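PDB 2QTF: GTPase HflX from Sulfolobus solfataricus P2, which hydrolyses GTP with magnesium as cofactor and associates with the 50S ribosomal subunit, possibly acting in protein synthesis or ribosome biogenesis. Local coordinates for residues F63-P68 and L112-P117. Sequence-based numbering, arbitrary orientation.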
loop_
_atom_site.group_PDB
_atom_site.type_symbol
_atom_site.label_atom_id
_atom_site.label_comp_id
_atom_site.label_asym_id
_atom_site.label_seq_id
_atom_site.Cartn_x
_atom_site.Cartn_y
_atom_site.Cartn_z
ATOM N N PHE A 63 1.891 -4.004 14.974
ATOM C CA PHE A 63 2.858 -3.501 14.047
ATOM C C PHE A 63 4.279 -3.799 14.500
ATOM O O PHE A 63 4.978 -2.880 14.836
ATOM C CB PHE A 63 2.612 -2.004 13.764
ATOM C CG PHE A 63 3.179 -1.550 12.437
ATOM C CD1 PHE A 63 2.617 -1.965 11.218
ATOM C CD2 PHE A 63 4.339 -0.755 12.406
ATOM C CE1 PHE A 63 3.201 -1.521 9.987
ATOM C CE2 PHE A 63 4.904 -0.291 11.206
ATOM C CZ PHE A 63 4.346 -0.661 10.001
ATOM N N GLU A 64 4.692 -5.065 14.447
ATOM C CA GLU A 64 6.018 -5.541 14.828
ATOM C C GLU A 64 6.119 -6.876 14.139
ATOM O O GLU A 64 5.104 -7.404 13.675
ATOM C CB GLU A 64 6.053 -5.838 16.350
ATOM C CG GLU A 64 7.094 -5.047 17.154
ATOM C CD GLU A 64 8.525 -5.094 16.603
ATOM O OE1 GLU A 64 9.311 -4.199 17.014
ATOM O OE2 GLU A 64 8.875 -5.984 15.770
ATOM N N GLN A 65 7.269 -7.520 14.178
ATOM C CA GLN A 65 7.318 -8.858 13.746
ATOM C C GLN A 65 7.169 -9.783 14.949
ATOM O O GLN A 65 8.048 -9.747 15.855
ATOM C CB GLN A 65 8.611 -9.091 12.942
ATOM C CG GLN A 65 8.737 -10.482 12.362
ATOM C CD GLN A 65 10.004 -10.656 11.493
ATOM O OE1 GLN A 65 10.554 -9.665 10.968
ATOM N NE2 GLN A 65 10.480 -11.928 11.358
ATOM N N LEU A 66 6.149 -10.648 14.954
ATOM C CA LEU A 66 5.861 -11.592 16.102
ATOM C C LEU A 66 6.688 -12.829 15.951
ATOM O O LEU A 66 6.885 -13.313 14.845
ATOM C CB LEU A 66 4.353 -12.046 16.229
ATOM C CG LEU A 66 3.368 -10.997 16.620
ATOM C CD1 LEU A 66 1.900 -11.500 16.608
ATOM C CD2 LEU A 66 3.789 -10.307 18.001
ATOM N N LYS A 67 7.201 -13.334 17.080
ATOM C CA LYS A 67 7.769 -14.662 17.164
ATOM C C LYS A 67 6.725 -15.728 16.998
ATOM O O LYS A 67 5.552 -15.560 17.348
ATOM C CB LYS A 67 8.462 -14.877 18.522
ATOM C CG LYS A 67 9.546 -13.881 18.724
ATOM C CD LYS A 67 10.225 -14.158 20.060
ATOM C CE LYS A 67 11.222 -13.098 20.376
ATOM N NZ LYS A 67 11.453 -13.331 21.819
ATOM N N PRO A 68 7.158 -16.886 16.524
ATOM C CA PRO A 68 6.219 -17.973 16.373
ATOM C C PRO A 68 5.418 -18.320 17.621
ATOM O O PRO A 68 4.201 -18.635 17.511
ATOM C CB PRO A 68 7.108 -19.145 15.955
ATOM C CG PRO A 68 8.267 -18.392 15.126
ATOM C CD PRO A 68 8.532 -17.217 15.999
ATOM N N LEU A 112 3.247 -18.830 2.978
ATOM C CA LEU A 112 3.669 -20.203 3.316
ATOM C C LEU A 112 4.980 -20.241 4.022
ATOM O O LEU A 112 5.137 -20.980 5.034
ATOM C CB LEU A 112 3.768 -21.069 2.046
ATOM C CG LEU A 112 2.385 -21.334 1.402
ATOM C CD1 LEU A 112 2.528 -22.050 0.089
ATOM C CD2 LEU A 112 1.415 -22.112 2.381
ATOM N N LYS A 113 5.955 -19.516 3.497
ATOM C CA LYS A 113 7.314 -19.488 4.140
ATOM C C LYS A 113 7.202 -18.898 5.542
ATOM O O LYS A 113 7.871 -19.384 6.470
ATOM C CB LYS A 113 8.284 -18.637 3.295
ATOM C CG LYS A 113 8.733 -19.493 2.057
ATOM C CD LYS A 113 9.824 -18.753 1.300
ATOM C CE LYS A 113 10.610 -19.769 0.420
ATOM N NZ LYS A 113 11.934 -19.174 -0.040
ATOM N N TYR A 114 6.337 -17.904 5.719
ATOM C CA TYR A 114 6.169 -17.315 7.062
ATOM C C TYR A 114 5.519 -18.234 8.064
ATOM O O TYR A 114 5.747 -18.125 9.292
ATOM C CB TYR A 114 5.363 -15.989 6.962
ATOM C CG TYR A 114 5.682 -14.962 8.037
ATOM C CD1 TYR A 114 6.983 -14.456 8.192
ATOM C CD2 TYR A 114 4.713 -14.553 8.923
ATOM C CE1 TYR A 114 7.266 -13.549 9.192
ATOM C CE2 TYR A 114 4.959 -13.647 9.879
ATOM C CZ TYR A 114 6.291 -13.172 10.019
ATOM O OH TYR A 114 6.552 -12.197 10.938
ATOM N N GLU A 115 4.668 -19.134 7.587
ATOM C CA GLU A 115 4.007 -20.066 8.471
ATOM C C GLU A 115 4.952 -21.193 8.881
ATOM O O GLU A 115 4.709 -21.809 9.872
ATOM C CB GLU A 115 2.878 -20.831 7.743
ATOM C CG GLU A 115 1.465 -20.659 8.017
ATOM C CD GLU A 115 1.074 -20.075 9.383
ATOM O OE1 GLU A 115 0.886 -18.889 9.324
ATOM O OE2 GLU A 115 0.816 -20.766 10.397
ATOM N N LEU A 116 5.956 -21.549 8.084
ATOM C CA LEU A 116 6.813 -22.710 8.475
ATOM C C LEU A 116 7.413 -22.676 9.911
ATOM O O LEU A 116 7.352 -23.687 10.588
ATOM C CB LEU A 116 7.997 -22.861 7.500
ATOM C CG LEU A 116 7.755 -23.644 6.203
ATOM C CD1 LEU A 116 9.098 -23.812 5.414
ATOM C CD2 LEU A 116 7.151 -25.062 6.559
ATOM N N PRO A 117 8.027 -21.549 10.325
ATOM C CA PRO A 117 8.573 -21.424 11.715
ATOM C C PRO A 117 7.478 -21.531 12.749
ATOM O O PRO A 117 7.698 -22.068 13.843
ATOM C CB PRO A 117 9.206 -20.042 11.742
ATOM C CG PRO A 117 9.289 -19.597 10.283
ATOM C CD PRO A 117 8.242 -20.308 9.550
HETATM O O HOH W 1 8.673 -13.585 12.793
#
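Between Y114 and Q65, segment 63-68, the loop leading into helix 68-78, meets segment 112-117 of helix 101-121 through a single bound water, an instructive case of two elements joined by solvent at a protein surface. The water accepts from Q65 NE2 at 2.8 Å and donates to L66 O at 2.7 Å, while its other donation reaches Y114 OH at 3.1 Å. The phenol oxygen also hydrogen-bonds D85, whose carboxylate takes the amide N of L66 as well, so one acid ties loop and tyrosine together.

Besides this water-mediated link, the two side chains touch directly by van der Waals contact. Q65 CG lies 3.1 Å from Y114 OH, a close approach, and the amide stands beside the ring edge with NE2 near the ring plane, the two planes 57° apart. With CG anti to the backbone N (chi1 -177°) and an extended chain beyond, Q65 carries its amide past the hydroxyl to the water.

The apolar pair between the segments is P68 CG and P117 CB, 3.9 Å apart; separately, P68 CB makes a van der Waals contact with the carbonyl oxygen P117 O at 3.7 Å. P68 begins helix 68-78 directly after the N-cap position at K67; P117 sits at a kink in helix 101-121.

The N-terminal alpha/beta region of HflX is thus joined to the long helix of its middle region by a small interface, about 170 Å², held mainly through the water and through D85, which lies outside both segments, while the Y114 ring packs against F71, I87 and L88.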